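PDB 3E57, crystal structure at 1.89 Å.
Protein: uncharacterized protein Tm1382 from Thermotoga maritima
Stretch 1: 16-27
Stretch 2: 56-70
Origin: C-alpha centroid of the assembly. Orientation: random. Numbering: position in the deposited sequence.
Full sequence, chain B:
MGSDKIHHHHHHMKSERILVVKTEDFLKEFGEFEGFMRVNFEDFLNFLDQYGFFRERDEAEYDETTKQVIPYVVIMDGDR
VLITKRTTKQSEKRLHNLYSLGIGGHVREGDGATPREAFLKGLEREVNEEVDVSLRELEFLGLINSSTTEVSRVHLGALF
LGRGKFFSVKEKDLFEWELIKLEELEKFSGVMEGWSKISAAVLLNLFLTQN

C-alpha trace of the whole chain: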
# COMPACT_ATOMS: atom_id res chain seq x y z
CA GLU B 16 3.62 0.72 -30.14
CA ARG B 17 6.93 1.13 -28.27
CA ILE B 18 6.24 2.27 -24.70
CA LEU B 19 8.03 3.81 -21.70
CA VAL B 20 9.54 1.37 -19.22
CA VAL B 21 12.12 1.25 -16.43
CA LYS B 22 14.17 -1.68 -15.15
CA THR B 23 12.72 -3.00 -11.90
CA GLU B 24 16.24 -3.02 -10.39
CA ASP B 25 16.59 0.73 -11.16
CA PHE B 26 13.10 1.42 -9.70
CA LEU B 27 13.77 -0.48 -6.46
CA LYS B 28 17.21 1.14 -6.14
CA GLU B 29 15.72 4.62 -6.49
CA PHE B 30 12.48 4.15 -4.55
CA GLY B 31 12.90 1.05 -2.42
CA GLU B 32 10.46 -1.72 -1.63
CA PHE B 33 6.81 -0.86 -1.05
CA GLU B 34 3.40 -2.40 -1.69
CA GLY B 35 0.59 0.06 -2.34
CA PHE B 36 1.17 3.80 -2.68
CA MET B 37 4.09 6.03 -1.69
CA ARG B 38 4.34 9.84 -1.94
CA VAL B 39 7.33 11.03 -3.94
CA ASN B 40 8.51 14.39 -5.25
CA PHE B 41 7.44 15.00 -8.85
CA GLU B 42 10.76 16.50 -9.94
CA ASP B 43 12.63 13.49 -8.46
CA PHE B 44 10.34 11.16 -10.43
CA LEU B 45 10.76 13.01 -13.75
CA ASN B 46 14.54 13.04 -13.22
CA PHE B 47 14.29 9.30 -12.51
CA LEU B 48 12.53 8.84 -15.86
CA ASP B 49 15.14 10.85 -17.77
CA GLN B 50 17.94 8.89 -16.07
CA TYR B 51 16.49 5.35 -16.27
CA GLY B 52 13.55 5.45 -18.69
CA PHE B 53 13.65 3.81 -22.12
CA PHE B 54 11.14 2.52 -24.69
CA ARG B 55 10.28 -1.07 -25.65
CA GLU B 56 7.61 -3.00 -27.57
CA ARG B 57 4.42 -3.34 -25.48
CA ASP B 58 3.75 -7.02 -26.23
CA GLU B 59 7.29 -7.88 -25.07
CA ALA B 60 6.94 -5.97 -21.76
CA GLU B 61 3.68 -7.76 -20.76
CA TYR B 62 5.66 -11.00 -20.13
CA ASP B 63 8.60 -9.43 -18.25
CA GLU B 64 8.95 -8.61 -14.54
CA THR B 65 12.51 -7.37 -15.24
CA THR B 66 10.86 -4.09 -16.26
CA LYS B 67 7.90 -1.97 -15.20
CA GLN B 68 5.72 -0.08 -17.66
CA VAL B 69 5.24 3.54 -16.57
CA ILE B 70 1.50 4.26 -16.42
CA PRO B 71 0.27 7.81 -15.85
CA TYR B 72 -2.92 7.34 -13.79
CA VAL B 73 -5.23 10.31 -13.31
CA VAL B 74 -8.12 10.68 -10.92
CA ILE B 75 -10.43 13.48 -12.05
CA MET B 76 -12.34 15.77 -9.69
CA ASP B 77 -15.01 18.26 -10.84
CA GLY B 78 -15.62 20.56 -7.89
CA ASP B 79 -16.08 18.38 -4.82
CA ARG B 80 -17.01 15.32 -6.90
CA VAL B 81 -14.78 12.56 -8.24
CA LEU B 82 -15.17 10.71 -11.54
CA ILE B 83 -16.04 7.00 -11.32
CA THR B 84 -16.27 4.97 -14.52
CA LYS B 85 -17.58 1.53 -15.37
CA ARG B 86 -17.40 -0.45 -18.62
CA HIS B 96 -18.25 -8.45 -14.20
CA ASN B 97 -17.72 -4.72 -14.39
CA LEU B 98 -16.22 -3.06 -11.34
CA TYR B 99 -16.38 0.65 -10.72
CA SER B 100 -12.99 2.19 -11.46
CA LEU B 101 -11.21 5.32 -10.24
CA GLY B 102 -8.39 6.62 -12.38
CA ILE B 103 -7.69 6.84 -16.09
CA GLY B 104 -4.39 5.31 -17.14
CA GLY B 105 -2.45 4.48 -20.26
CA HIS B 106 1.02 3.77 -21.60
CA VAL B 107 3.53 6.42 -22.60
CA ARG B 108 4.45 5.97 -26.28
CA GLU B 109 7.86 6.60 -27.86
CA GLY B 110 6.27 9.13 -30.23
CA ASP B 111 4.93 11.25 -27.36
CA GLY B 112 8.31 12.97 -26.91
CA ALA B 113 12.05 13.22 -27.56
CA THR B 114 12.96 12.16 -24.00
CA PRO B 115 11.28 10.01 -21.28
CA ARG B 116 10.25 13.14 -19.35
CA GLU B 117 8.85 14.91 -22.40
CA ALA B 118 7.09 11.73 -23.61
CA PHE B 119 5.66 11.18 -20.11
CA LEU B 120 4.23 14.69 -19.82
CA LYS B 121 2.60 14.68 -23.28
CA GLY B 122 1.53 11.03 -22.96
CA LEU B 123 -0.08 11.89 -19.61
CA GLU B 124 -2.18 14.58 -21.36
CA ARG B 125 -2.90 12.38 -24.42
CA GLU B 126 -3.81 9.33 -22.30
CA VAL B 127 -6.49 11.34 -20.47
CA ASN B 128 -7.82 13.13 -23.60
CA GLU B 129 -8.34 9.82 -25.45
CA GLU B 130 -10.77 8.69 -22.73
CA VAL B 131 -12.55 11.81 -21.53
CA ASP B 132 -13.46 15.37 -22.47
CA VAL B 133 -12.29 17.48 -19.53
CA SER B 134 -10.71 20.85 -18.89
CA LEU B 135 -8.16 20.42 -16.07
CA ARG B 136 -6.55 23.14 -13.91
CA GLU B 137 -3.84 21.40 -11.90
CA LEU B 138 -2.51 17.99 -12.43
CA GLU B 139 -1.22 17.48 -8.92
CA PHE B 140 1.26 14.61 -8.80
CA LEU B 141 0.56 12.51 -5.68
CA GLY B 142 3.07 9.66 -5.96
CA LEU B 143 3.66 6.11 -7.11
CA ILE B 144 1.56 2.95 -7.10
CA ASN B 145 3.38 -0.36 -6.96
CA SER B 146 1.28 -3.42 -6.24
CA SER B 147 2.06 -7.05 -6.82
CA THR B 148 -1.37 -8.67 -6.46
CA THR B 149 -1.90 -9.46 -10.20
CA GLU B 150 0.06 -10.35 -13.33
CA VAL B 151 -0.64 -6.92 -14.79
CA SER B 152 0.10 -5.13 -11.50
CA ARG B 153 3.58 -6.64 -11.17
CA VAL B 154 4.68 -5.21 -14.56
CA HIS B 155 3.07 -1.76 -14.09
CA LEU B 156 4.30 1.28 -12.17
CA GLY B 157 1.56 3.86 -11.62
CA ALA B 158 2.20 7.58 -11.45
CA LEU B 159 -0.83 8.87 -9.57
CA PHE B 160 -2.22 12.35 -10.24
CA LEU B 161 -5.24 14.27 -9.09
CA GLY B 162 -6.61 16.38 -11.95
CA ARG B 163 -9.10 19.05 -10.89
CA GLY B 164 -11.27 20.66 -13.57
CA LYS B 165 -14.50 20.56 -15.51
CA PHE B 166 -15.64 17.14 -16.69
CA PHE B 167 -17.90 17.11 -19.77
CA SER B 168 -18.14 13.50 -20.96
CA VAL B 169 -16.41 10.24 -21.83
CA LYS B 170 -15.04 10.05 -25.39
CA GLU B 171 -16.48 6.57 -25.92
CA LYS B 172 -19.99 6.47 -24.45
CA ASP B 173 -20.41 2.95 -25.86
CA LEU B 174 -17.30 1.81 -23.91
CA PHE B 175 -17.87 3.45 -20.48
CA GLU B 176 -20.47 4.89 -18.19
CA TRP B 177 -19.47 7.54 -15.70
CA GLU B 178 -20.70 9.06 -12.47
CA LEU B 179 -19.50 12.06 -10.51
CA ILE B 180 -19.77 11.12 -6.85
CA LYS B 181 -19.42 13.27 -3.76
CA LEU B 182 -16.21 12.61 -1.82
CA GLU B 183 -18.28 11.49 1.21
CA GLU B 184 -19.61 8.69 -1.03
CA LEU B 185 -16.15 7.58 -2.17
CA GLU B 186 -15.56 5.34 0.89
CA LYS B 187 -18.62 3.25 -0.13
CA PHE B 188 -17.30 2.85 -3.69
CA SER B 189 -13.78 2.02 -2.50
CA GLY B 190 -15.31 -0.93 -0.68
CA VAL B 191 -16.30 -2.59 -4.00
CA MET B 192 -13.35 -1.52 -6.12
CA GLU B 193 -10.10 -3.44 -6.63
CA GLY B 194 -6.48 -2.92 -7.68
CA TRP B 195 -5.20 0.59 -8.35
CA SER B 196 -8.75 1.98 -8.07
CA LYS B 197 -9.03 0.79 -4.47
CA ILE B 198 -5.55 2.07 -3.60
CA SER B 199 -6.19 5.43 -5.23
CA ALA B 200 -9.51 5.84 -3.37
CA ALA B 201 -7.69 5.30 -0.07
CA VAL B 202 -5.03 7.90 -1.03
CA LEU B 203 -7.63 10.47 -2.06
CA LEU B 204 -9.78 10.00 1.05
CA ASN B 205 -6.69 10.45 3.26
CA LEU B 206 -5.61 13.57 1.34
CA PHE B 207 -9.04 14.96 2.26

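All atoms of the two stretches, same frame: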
# COMPACT_ATOMS: atom_id res chain seq x y z
N GLU B 16 3.70 -0.10 -31.38
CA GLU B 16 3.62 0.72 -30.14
C GLU B 16 4.79 0.40 -29.19
O GLU B 16 4.73 -0.57 -28.43
CB GLU B 16 2.27 0.49 -29.45
CG GLU B 16 2.04 1.33 -28.19
CD GLU B 16 0.72 1.03 -27.49
OE1 GLU B 16 0.01 0.09 -27.93
OE2 GLU B 16 0.40 1.71 -26.49
N ARG B 17 5.84 1.21 -29.25
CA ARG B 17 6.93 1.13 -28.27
C ARG B 17 6.61 2.06 -27.10
O ARG B 17 6.29 3.23 -27.31
CB ARG B 17 8.27 1.52 -28.89
CG ARG B 17 8.77 0.56 -29.98
CD ARG B 17 10.18 0.07 -29.68
NE ARG B 17 11.15 1.16 -29.64
CZ ARG B 17 12.35 1.07 -29.07
NH1 ARG B 17 12.77 -0.06 -28.50
NH2 ARG B 17 13.16 2.13 -29.07
N ILE B 18 6.73 1.55 -25.88
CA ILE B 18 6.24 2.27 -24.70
C ILE B 18 7.28 2.44 -23.59
O ILE B 18 8.24 1.69 -23.52
CB ILE B 18 4.93 1.64 -24.14
CG1 ILE B 18 5.06 0.12 -23.92
CG2 ILE B 18 3.77 1.92 -25.07
CD1 ILE B 18 5.80 -0.29 -22.69
N LEU B 19 7.07 3.45 -22.74
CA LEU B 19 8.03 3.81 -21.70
C LEU B 19 8.08 2.76 -20.59
O LEU B 19 7.04 2.38 -20.02
CB LEU B 19 7.70 5.19 -21.10
CG LEU B 19 8.63 5.77 -20.02
CD1 LEU B 19 10.03 6.01 -20.58
CD2 LEU B 19 8.06 7.05 -19.44
N VAL B 20 9.29 2.33 -20.27
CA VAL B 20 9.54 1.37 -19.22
C VAL B 20 10.75 1.78 -18.40
O VAL B 20 11.53 2.63 -18.81
CB VAL B 20 9.76 -0.05 -19.80
CG1 VAL B 20 8.51 -0.53 -20.51
CG2 VAL B 20 10.97 -0.07 -20.77
N VAL B 21 10.89 1.19 -17.21
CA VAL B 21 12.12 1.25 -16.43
C VAL B 21 12.47 -0.16 -15.97
O VAL B 21 11.59 -1.00 -15.87
CB VAL B 21 12.02 2.17 -15.20
CG1 VAL B 21 11.82 3.61 -15.63
CG2 VAL B 21 10.88 1.72 -14.28
N LYS B 22 13.75 -0.41 -15.73
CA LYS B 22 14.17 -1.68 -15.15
C LYS B 22 13.70 -1.70 -13.70
O LYS B 22 13.80 -0.70 -13.00
CB LYS B 22 15.70 -1.85 -15.21
CG LYS B 22 16.26 -2.01 -16.62
CD LYS B 22 17.68 -2.63 -16.64
CE LYS B 22 18.72 -1.78 -15.90
NZ LYS B 22 20.14 -2.25 -16.15
N THR B 23 13.17 -2.84 -13.27
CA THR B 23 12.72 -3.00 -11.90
C THR B 23 13.88 -2.76 -10.93
O THR B 23 13.69 -2.11 -9.90
CB THR B 23 12.09 -4.39 -11.68
OG1 THR B 23 11.03 -4.58 -12.61
CG2 THR B 23 11.55 -4.51 -10.27
N GLU B 24 15.08 -3.24 -11.26
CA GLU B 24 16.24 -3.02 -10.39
C GLU B 24 16.54 -1.53 -10.20
O GLU B 24 16.87 -1.11 -9.08
CB GLU B 24 17.48 -3.79 -10.87
CG GLU B 24 18.02 -3.39 -12.24
CD GLU B 24 19.25 -4.21 -12.65
OE1 GLU B 24 20.30 -4.07 -11.98
OE2 GLU B 24 19.16 -4.99 -13.62
N ASP B 25 16.41 -0.73 -11.26
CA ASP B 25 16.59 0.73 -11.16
C ASP B 25 15.48 1.38 -10.30
O ASP B 25 15.75 2.27 -9.49
CB ASP B 25 16.58 1.36 -12.55
CG ASP B 25 17.80 0.98 -13.41
OD1 ASP B 25 18.90 0.73 -12.87
OD2 ASP B 25 17.64 0.96 -14.64
N PHE B 26 14.24 0.95 -10.51
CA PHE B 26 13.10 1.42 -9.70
C PHE B 26 13.32 1.15 -8.21
O PHE B 26 13.27 2.07 -7.39
CB PHE B 26 11.79 0.79 -10.19
CG PHE B 26 10.63 0.96 -9.24
CD1 PHE B 26 10.02 2.19 -9.08
CD2 PHE B 26 10.15 -0.12 -8.52
CE1 PHE B 26 8.95 2.35 -8.19
CE2 PHE B 26 9.08 0.03 -7.63
CZ PHE B 26 8.49 1.26 -7.47
N LEU B 27 13.57 -0.11 -7.87
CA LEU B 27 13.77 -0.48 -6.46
C LEU B 27 14.96 0.24 -5.84
O LEU B 27 14.91 0.66 -4.68
CB LEU B 27 13.92 -2.00 -6.32
CG LEU B 27 12.72 -2.84 -6.79
CD1 LEU B 27 13.10 -4.32 -6.91
CD2 LEU B 27 11.49 -2.66 -5.90
N GLU B 56 8.86 -2.45 -27.05
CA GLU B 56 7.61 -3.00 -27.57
C GLU B 56 6.69 -3.45 -26.44
O GLU B 56 7.13 -4.13 -25.52
CB GLU B 56 7.91 -4.18 -28.50
CG GLU B 56 6.69 -4.95 -29.02
CD GLU B 56 5.76 -4.10 -29.87
OE1 GLU B 56 6.24 -3.14 -30.51
OE2 GLU B 56 4.55 -4.43 -29.92
N ARG B 57 5.41 -3.08 -26.54
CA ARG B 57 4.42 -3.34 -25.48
C ARG B 57 4.21 -4.83 -25.24
O ARG B 57 4.23 -5.29 -24.10
CB ARG B 57 3.08 -2.68 -25.83
CG ARG B 57 1.98 -2.87 -24.79
CD ARG B 57 0.80 -1.94 -25.06
NE ARG B 57 -0.37 -2.27 -24.24
CZ ARG B 57 -1.52 -1.58 -24.23
NH1 ARG B 57 -1.67 -0.51 -25.01
NH2 ARG B 57 -2.52 -1.97 -23.45
N ASP B 58 4.00 -5.58 -26.32
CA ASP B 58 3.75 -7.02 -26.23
C ASP B 58 4.88 -7.78 -25.54
O ASP B 58 4.65 -8.82 -24.93
CB ASP B 58 3.53 -7.60 -27.63
CG ASP B 58 2.24 -7.11 -28.27
OD1 ASP B 58 1.23 -6.96 -27.55
OD2 ASP B 58 2.24 -6.87 -29.51
N GLU B 59 6.10 -7.25 -25.64
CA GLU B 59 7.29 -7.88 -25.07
C GLU B 59 7.60 -7.40 -23.65
O GLU B 59 8.54 -7.90 -23.01
CB GLU B 59 8.48 -7.66 -26.01
CG GLU B 59 8.22 -8.15 -27.45
CD GLU B 59 9.29 -7.73 -28.44
OE1 GLU B 59 10.48 -7.69 -28.06
OE2 GLU B 59 8.94 -7.46 -29.61
N ALA B 60 6.83 -6.43 -23.15
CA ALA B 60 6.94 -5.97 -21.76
C ALA B 60 5.89 -6.64 -20.86
O ALA B 60 6.10 -6.79 -19.66
CB ALA B 60 6.81 -4.45 -21.70
N GLU B 61 4.76 -7.05 -21.46
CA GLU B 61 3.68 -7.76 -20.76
C GLU B 61 4.14 -9.06 -20.07
O GLU B 61 3.59 -9.44 -19.03
CB GLU B 61 2.52 -8.03 -21.75
CG GLU B 61 1.52 -9.16 -21.39
CD GLU B 61 0.51 -8.76 -20.32
OE1 GLU B 61 -0.69 -9.12 -20.47
OE2 GLU B 61 0.89 -8.10 -19.33
N TYR B 62 5.14 -9.72 -20.64
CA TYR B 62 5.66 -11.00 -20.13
C TYR B 62 7.00 -10.85 -19.39
O TYR B 62 7.79 -11.80 -19.34
CB TYR B 62 5.85 -11.98 -21.30
CG TYR B 62 4.60 -12.73 -21.71
CD1 TYR B 62 4.41 -14.06 -21.36
CD2 TYR B 62 3.61 -12.11 -22.48
CE1 TYR B 62 3.27 -14.76 -21.74
CE2 TYR B 62 2.46 -12.79 -22.86
CZ TYR B 62 2.30 -14.12 -22.50
OH TYR B 62 1.17 -14.81 -22.88
N ASP B 63 7.27 -9.68 -18.81
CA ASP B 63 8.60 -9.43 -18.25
C ASP B 63 8.55 -8.62 -16.96
O ASP B 63 8.24 -7.42 -16.98
CB ASP B 63 9.48 -8.71 -19.29
CG ASP B 63 10.95 -8.68 -18.91
OD1 ASP B 63 11.37 -9.44 -18.00
OD2 ASP B 63 11.70 -7.88 -19.51
N GLU B 64 8.86 -9.28 -15.84
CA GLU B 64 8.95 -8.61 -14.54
C GLU B 64 10.32 -7.95 -14.31
O GLU B 64 10.53 -7.31 -13.28
CB GLU B 64 8.64 -9.59 -13.40
CG GLU B 64 7.16 -9.94 -13.28
CD GLU B 64 6.84 -10.82 -12.07
OE1 GLU B 64 7.67 -10.91 -11.14
OE2 GLU B 64 5.75 -11.43 -12.06
N THR B 65 11.24 -8.10 -15.26
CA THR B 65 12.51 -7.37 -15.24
C THR B 65 12.32 -5.87 -15.44
O THR B 65 13.19 -5.07 -15.10
CB THR B 65 13.47 -7.86 -16.35
OG1 THR B 65 13.54 -9.29 -16.34
CG2 THR B 65 14.87 -7.28 -16.15
N THR B 66 11.18 -5.50 -16.03
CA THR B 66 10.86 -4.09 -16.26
C THR B 66 9.45 -3.76 -15.77
O THR B 66 8.59 -4.64 -15.60
CB THR B 66 10.97 -3.72 -17.75
OG1 THR B 66 10.15 -4.61 -18.53
CG2 THR B 66 12.42 -3.80 -18.23
N LYS B 67 9.22 -2.47 -15.53
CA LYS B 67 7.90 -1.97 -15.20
C LYS B 67 7.51 -0.89 -16.21
O LYS B 67 8.29 0.01 -16.52
CB LYS B 67 7.87 -1.46 -13.75
CG LYS B 67 7.87 -2.62 -12.77
CD LYS B 67 7.76 -2.20 -11.30
CE LYS B 67 7.21 -3.35 -10.43
NZ LYS B 67 5.69 -3.31 -10.29
N GLN B 68 6.30 -1.03 -16.74
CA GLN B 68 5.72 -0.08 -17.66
C GLN B 68 5.21 1.13 -16.89
O GLN B 68 4.43 0.97 -15.96
CB GLN B 68 4.57 -0.74 -18.42
CG GLN B 68 5.00 -1.97 -19.23
CD GLN B 68 3.87 -2.92 -19.51
OE1 GLN B 68 2.82 -2.52 -20.02
NE2 GLN B 68 4.07 -4.19 -19.20
N VAL B 69 5.67 2.32 -17.25
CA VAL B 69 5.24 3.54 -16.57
C VAL B 69 3.86 3.98 -17.06
O VAL B 69 3.68 4.29 -18.25
CB VAL B 69 6.25 4.66 -16.77
CG1 VAL B 69 5.74 5.96 -16.16
CG2 VAL B 69 7.58 4.25 -16.16
N ILE B 70 2.90 3.99 -16.13
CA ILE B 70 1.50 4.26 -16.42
C ILE B 70 1.07 5.55 -15.71
O ILE B 70 0.85 5.53 -14.49
CB ILE B 70 0.59 3.09 -15.95
CG1 ILE B 70 1.08 1.75 -16.51
CG2 ILE B 70 -0.86 3.33 -16.36
CD1 ILE B 70 1.05 1.66 -18.02
O HOH W 1 4.35 3.33 -20.64
O HOH W 2 15.29 -5.16 -13.59

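Strand 17-22 and strand 66-70 run antiparallel, their N-to-C directions 145° apart and their axes approaching to 4.5 Å; together the two stretches bury 860 Å². The register is fixed by Val21 and Lys67, a hydrogen-bonded pair in which each residue satisfies the other. Val21 N donates to Lys67 O (2.9 Å, angle at hydrogen 162°), and Lys67 N donates to Val21 O (2.8 Å, 166°). Two residues earlier on one strand and two later on the other, Val69 N donates to Leu19 O at 3.1 Å and 159°.

Leu19 O is used twice, because water 1 also donates to it (2.9 Å from the water O). The same water donates to Val69 O at 2.7 Å from its O atom, so a single solvent molecule links two carbonyls that could not bond to each other directly. Non-hydrogen-bonded pairs flank the Val21-Lys67 pair, Val20 with Gln68 and Lys22 with Thr66. Near them the carbonyls receive CA-H...O contacts as well: Val20 CA lies 3.3 Å from Lys67 O, and Thr66 CA 3.2 Å from Val21 O.

Where the first strand gives way to its helix, the contact continues through Thr23. Its amide donates to Thr65 O (N to O 2.9 Å, 171°), and its hydroxyl donates to Glu64 O (OG1 to O 2.9 Å). Thr65 O also accepts from water 2, 2.6 Å from the water O, while that water accepts from Glu24 N at 3.0 Å from its O. Within the second stretch, Asp63 OD1 accepts from both Thr65 N (3.1 Å) and Thr65 OG1 (2.7 Å), holding the approach to the strand.

At the other end, Arg57 N donates to Glu16 O (3.2 Å, 148°). The side chains of these residues form a salt bridge, with Glu16 OE2 3.4 Å from Arg57 NH1 and near the guanidinium plane; the accompanying hydrogen bonds from NH1 to both carboxylate oxygens are weak.

Apolar contacts fill in between the polar ones. Val20 and Gln68 share one face of the sheet, where Val20 CG1 lies 4.0 Å from Gln68 CG. Ile18 CD1 and Val20 CG1 each come within 4.4 Å of Ala60 CB. Val69 meets two residues, its CB 4.0 Å from Leu19 CD2 and its CG2 4.3 Å from Val21 CG1. Lys67 contributes the aliphatic part of its chain, with CD 4.2 Å from Phe26 CD2 in an oblique approach, while its NZ is hydrogen-bonded elsewhere in the structure.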